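Local atomic coordinates of porin (Rhodobacter capsulatus, PDB entry 2POR), a protein that forms, as a homotrimer of beta barrels, outer-membrane channels through which small hydrophilic solutes up to about 0.6 kDa diffuse passively. Residues E114-L119 / M134-V139. Numbering follows the deposited sequence.
Sequences EDNPVL and MSDGKV. With CA (calcium ion), chain D.
Asn116 OD1 and both carboxylate oxygens of Asp136 meet on one calcium ion, which joins the two segments beyond the Leu119-Met134 pair. Asn116 OD1 lies 2.2 Å from the calcium; Asp136 chelates it through OD1 and OD2, and Lys138 adds its carbonyl O at 2.5 Å. Asn116 CG, anti to the backbone N (chi1 -164°), lies on the side of 134-139, and OD1 reaches the ion. Asp136 OD1 also accepts the Lys138 backbone N at 3.1 Å, from the anti side, 32° out of the carboxylate plane; this Asx turn is consistent with both the carboxylate and the Lys138 carbonyl facing the ion. Water 1, held by Asp115 O, is a further ligand, while water 2 links Asn116 OD1 and Pro117 O to Asp136 N. Leu119 N donates to Met134 O (3.1 Å, 163°) in an antiparallel hydrogen-bonded pair, and Val118 CG1 rests on Ser135 CB at 3.8 Å. Gly140 O of the same chain and Asn20 OD1 of a neighbouring subunit complete the coordination. The calcium thus ties the end of this hairpin to a neighbouring subunit, and its charge probably offsets repulsion between oxygens such as Asn116 OD1 and Lys138 O, 3.1 Å apart.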
ATOM      1  N   GLU A 114      -6.248 -14.568  -0.315  1.00 17.56           N
ATOM      2  CA  GLU A 114      -6.113 -14.030   1.006  1.00 17.62           C
ATOM      3  C   GLU A 114      -6.050 -15.157   1.999  1.00 20.21           C
ATOM      4  O   GLU A 114      -6.794 -16.128   1.912  1.00 19.38           O
ATOM      5  CB  GLU A 114      -7.286 -13.125   1.247  1.00 21.43           C
ATOM      6  CG  GLU A 114      -7.242 -12.556   2.660  1.00 31.92           C
ATOM      7  CD  GLU A 114      -8.249 -11.457   3.035  1.00 50.58           C
ATOM      8  OE1 GLU A 114      -9.165 -11.191   2.263  1.00 58.25           O
ATOM      9  OE2 GLU A 114      -8.109 -10.861   4.108  1.00 57.25           O
ATOM     10  N   ASP A 115      -5.058 -15.125   2.886  1.00 18.34           N
ATOM     11  CA  ASP A 115      -4.808 -16.166   3.885  1.00 18.30           C
ATOM     12  C   ASP A 115      -4.596 -17.552   3.329  1.00 14.16           C
ATOM     13  O   ASP A 115      -4.804 -18.594   3.984  1.00 18.02           O
ATOM     14  CB  ASP A 115      -5.952 -16.282   4.884  1.00 19.01           C
ATOM     15  CG  ASP A 115      -6.198 -15.087   5.755  1.00 25.40           C
ATOM     16  OD1 ASP A 115      -5.267 -14.322   6.024  1.00 28.95           O
ATOM     17  OD2 ASP A 115      -7.333 -14.937   6.190  1.00 32.28           O
ATOM     18  N   ASN A 116      -4.172 -17.587   2.074  1.00 16.08           N
ATOM     19  CA  ASN A 116      -4.033 -18.868   1.442  1.00 21.18           C
ATOM     20  C   ASN A 116      -2.798 -18.846   0.534  1.00 17.53           C
ATOM     21  O   ASN A 116      -2.884 -18.717  -0.697  1.00 18.38           O
ATOM     22  CB  ASN A 116      -5.341 -19.203   0.655  1.00 13.57           C
ATOM     23  CG  ASN A 116      -5.312 -20.693   0.339  1.00 13.13           C
ATOM     24  OD1 ASN A 116      -5.264 -21.595   1.238  1.00 22.25           O
ATOM     25  ND2 ASN A 116      -5.352 -20.959  -0.977  1.00 17.70           N
ATOM     26  N   PRO A 117      -1.585 -18.975   1.115  1.00 19.89           N
ATOM     27  CA  PRO A 117      -0.363 -19.122   0.342  1.00 22.27           C
ATOM     28  C   PRO A 117      -0.246 -20.514  -0.281  1.00 18.54           C
ATOM     29  O   PRO A 117      -0.860 -21.468   0.222  1.00 18.89           O
ATOM     30  CB  PRO A 117       0.714 -18.795   1.371  1.00 15.27           C
ATOM     31  CG  PRO A 117       0.154 -19.362   2.658  1.00 17.83           C
ATOM     32  CD  PRO A 117      -1.316 -18.969   2.551  1.00 17.26           C
ATOM     33  N   VAL A 118       0.544 -20.690  -1.359  1.00 16.16           N
ATOM     34  CA  VAL A 118       0.863 -22.021  -1.885  1.00 16.43           C
ATOM     35  C   VAL A 118       2.374 -22.290  -1.614  1.00 25.34           C
ATOM     36  O   VAL A 118       3.119 -21.381  -1.200  1.00 19.32           O
ATOM     37  CB  VAL A 118       0.520 -22.135  -3.443  1.00 18.45           C
ATOM     38  CG1 VAL A 118      -1.038 -21.929  -3.467  1.00 15.26           C
ATOM     39  CG2 VAL A 118       1.135 -21.107  -4.416  1.00 15.58           C
ATOM     40  N   LEU A 119       2.845 -23.510  -1.827  1.00 20.33           N
ATOM     41  CA  LEU A 119       4.201 -23.969  -1.518  1.00 20.99           C
ATOM     42  C   LEU A 119       5.031 -24.355  -2.730  1.00 20.18           C
ATOM     43  O   LEU A 119       4.512 -25.005  -3.649  1.00 19.36           O
ATOM     44  CB  LEU A 119       4.039 -25.137  -0.583  1.00 19.83           C
ATOM     45  CG  LEU A 119       5.292 -25.694  -0.019  1.00 29.38           C
ATOM     46  CD1 LEU A 119       5.727 -24.788   1.096  1.00 33.62           C
ATOM     47  CD2 LEU A 119       5.052 -27.055   0.527  1.00 28.54           C
ATOM     48  N   MET A 134       2.379 -27.465  -4.188  1.00 22.25           N
ATOM     49  CA  MET A 134       1.025 -27.882  -3.844  1.00 21.58           C
ATOM     50  C   MET A 134       0.312 -26.775  -3.096  1.00 33.98           C
ATOM     51  O   MET A 134       0.991 -25.883  -2.558  1.00 19.01           O
ATOM     52  CB  MET A 134       1.081 -29.122  -2.973  1.00 18.41           C
ATOM     53  CG  MET A 134       1.662 -28.843  -1.590  1.00 25.36           C
ATOM     54  SD  MET A 134       1.706 -30.290  -0.515  1.00 35.96           S
ATOM     55  CE  MET A 134      -0.021 -30.593  -0.273  1.00 37.35           C
ATOM     56  N   SER A 135      -1.020 -26.763  -3.084  1.00 18.02           N
ATOM     57  CA  SER A 135      -1.761 -25.823  -2.270  1.00 16.76           C
ATOM     58  C   SER A 135      -2.248 -26.676  -1.124  1.00 16.94           C
ATOM     59  O   SER A 135      -2.072 -27.899  -1.147  1.00 20.09           O
ATOM     60  CB  SER A 135      -2.927 -25.206  -3.062  1.00 20.02           C
ATOM     61  OG  SER A 135      -3.816 -26.191  -3.588  1.00 20.86           O
ATOM     62  N   ASP A 136      -2.859 -26.129  -0.092  1.00 16.31           N
ATOM     63  CA  ASP A 136      -3.200 -26.942   1.036  1.00 16.45           C
ATOM     64  C   ASP A 136      -4.623 -27.543   0.998  1.00 22.62           C
ATOM     65  O   ASP A 136      -4.960 -28.229   1.970  1.00 22.11           O
ATOM     66  CB  ASP A 136      -3.021 -26.106   2.300  1.00 18.28           C
ATOM     67  CG  ASP A 136      -3.887 -24.875   2.486  1.00 26.65           C
ATOM     68  OD1 ASP A 136      -4.969 -24.692   1.925  1.00 23.99           O
ATOM     69  OD2 ASP A 136      -3.513 -23.990   3.247  1.00 20.64           O
ATOM     70  N   GLY A 137      -5.505 -27.280   0.009  1.00 24.48           N
ATOM     71  CA  GLY A 137      -6.840 -27.899  -0.056  1.00 23.91           C
ATOM     72  C   GLY A 137      -7.926 -27.235   0.776  1.00 26.85           C
ATOM     73  O   GLY A 137      -9.052 -27.727   0.756  1.00 25.96           O
ATOM     74  N   LYS A 138      -7.713 -26.149   1.516  1.00 17.66           N
ATOM     75  CA  LYS A 138      -8.727 -25.500   2.324  1.00 18.17           C
ATOM     76  C   LYS A 138      -8.752 -24.033   2.027  1.00 30.18           C
ATOM     77  O   LYS A 138      -7.699 -23.377   1.915  1.00 21.24           O
ATOM     78  CB  LYS A 138      -8.490 -25.613   3.816  1.00 16.38           C
ATOM     79  CG  LYS A 138      -8.355 -27.043   4.280  1.00 23.82           C
ATOM     80  CD  LYS A 138      -9.678 -27.703   4.059  1.00 27.64           C
ATOM     81  CE  LYS A 138      -9.675 -29.133   4.484  1.00 44.82           C
ATOM     82  NZ  LYS A 138     -11.008 -29.393   4.999  1.00 46.52           N
ATOM     83  N   VAL A 139      -9.942 -23.480   1.907  1.00 18.51           N
ATOM     84  CA  VAL A 139     -10.140 -22.091   1.590  1.00 17.22           C
ATOM     85  C   VAL A 139      -9.556 -21.231   2.678  1.00 17.48           C
ATOM     86  O   VAL A 139      -9.804 -21.549   3.839  1.00 19.74           O
ATOM     87  CB  VAL A 139     -11.637 -21.758   1.465  1.00 22.74           C
ATOM     88  CG1 VAL A 139     -11.820 -20.286   1.153  1.00 20.52           C
ATOM     89  CG2 VAL A 139     -12.216 -22.503   0.285  1.00 19.66           C
TER
HETATM   90 CA    CA D 304      -5.525 -22.719   3.068  1.00 19.02          CA
HETATM   91  O   HOH W   1      -4.034 -21.150   3.980  1.00 16.16           O
HETATM   92  O   HOH W   2      -2.951 -23.319  -0.175  1.00 18.03           O
HETATM   93  O   HOH W   3      -6.849 -23.575  -0.878  1.00 19.18           O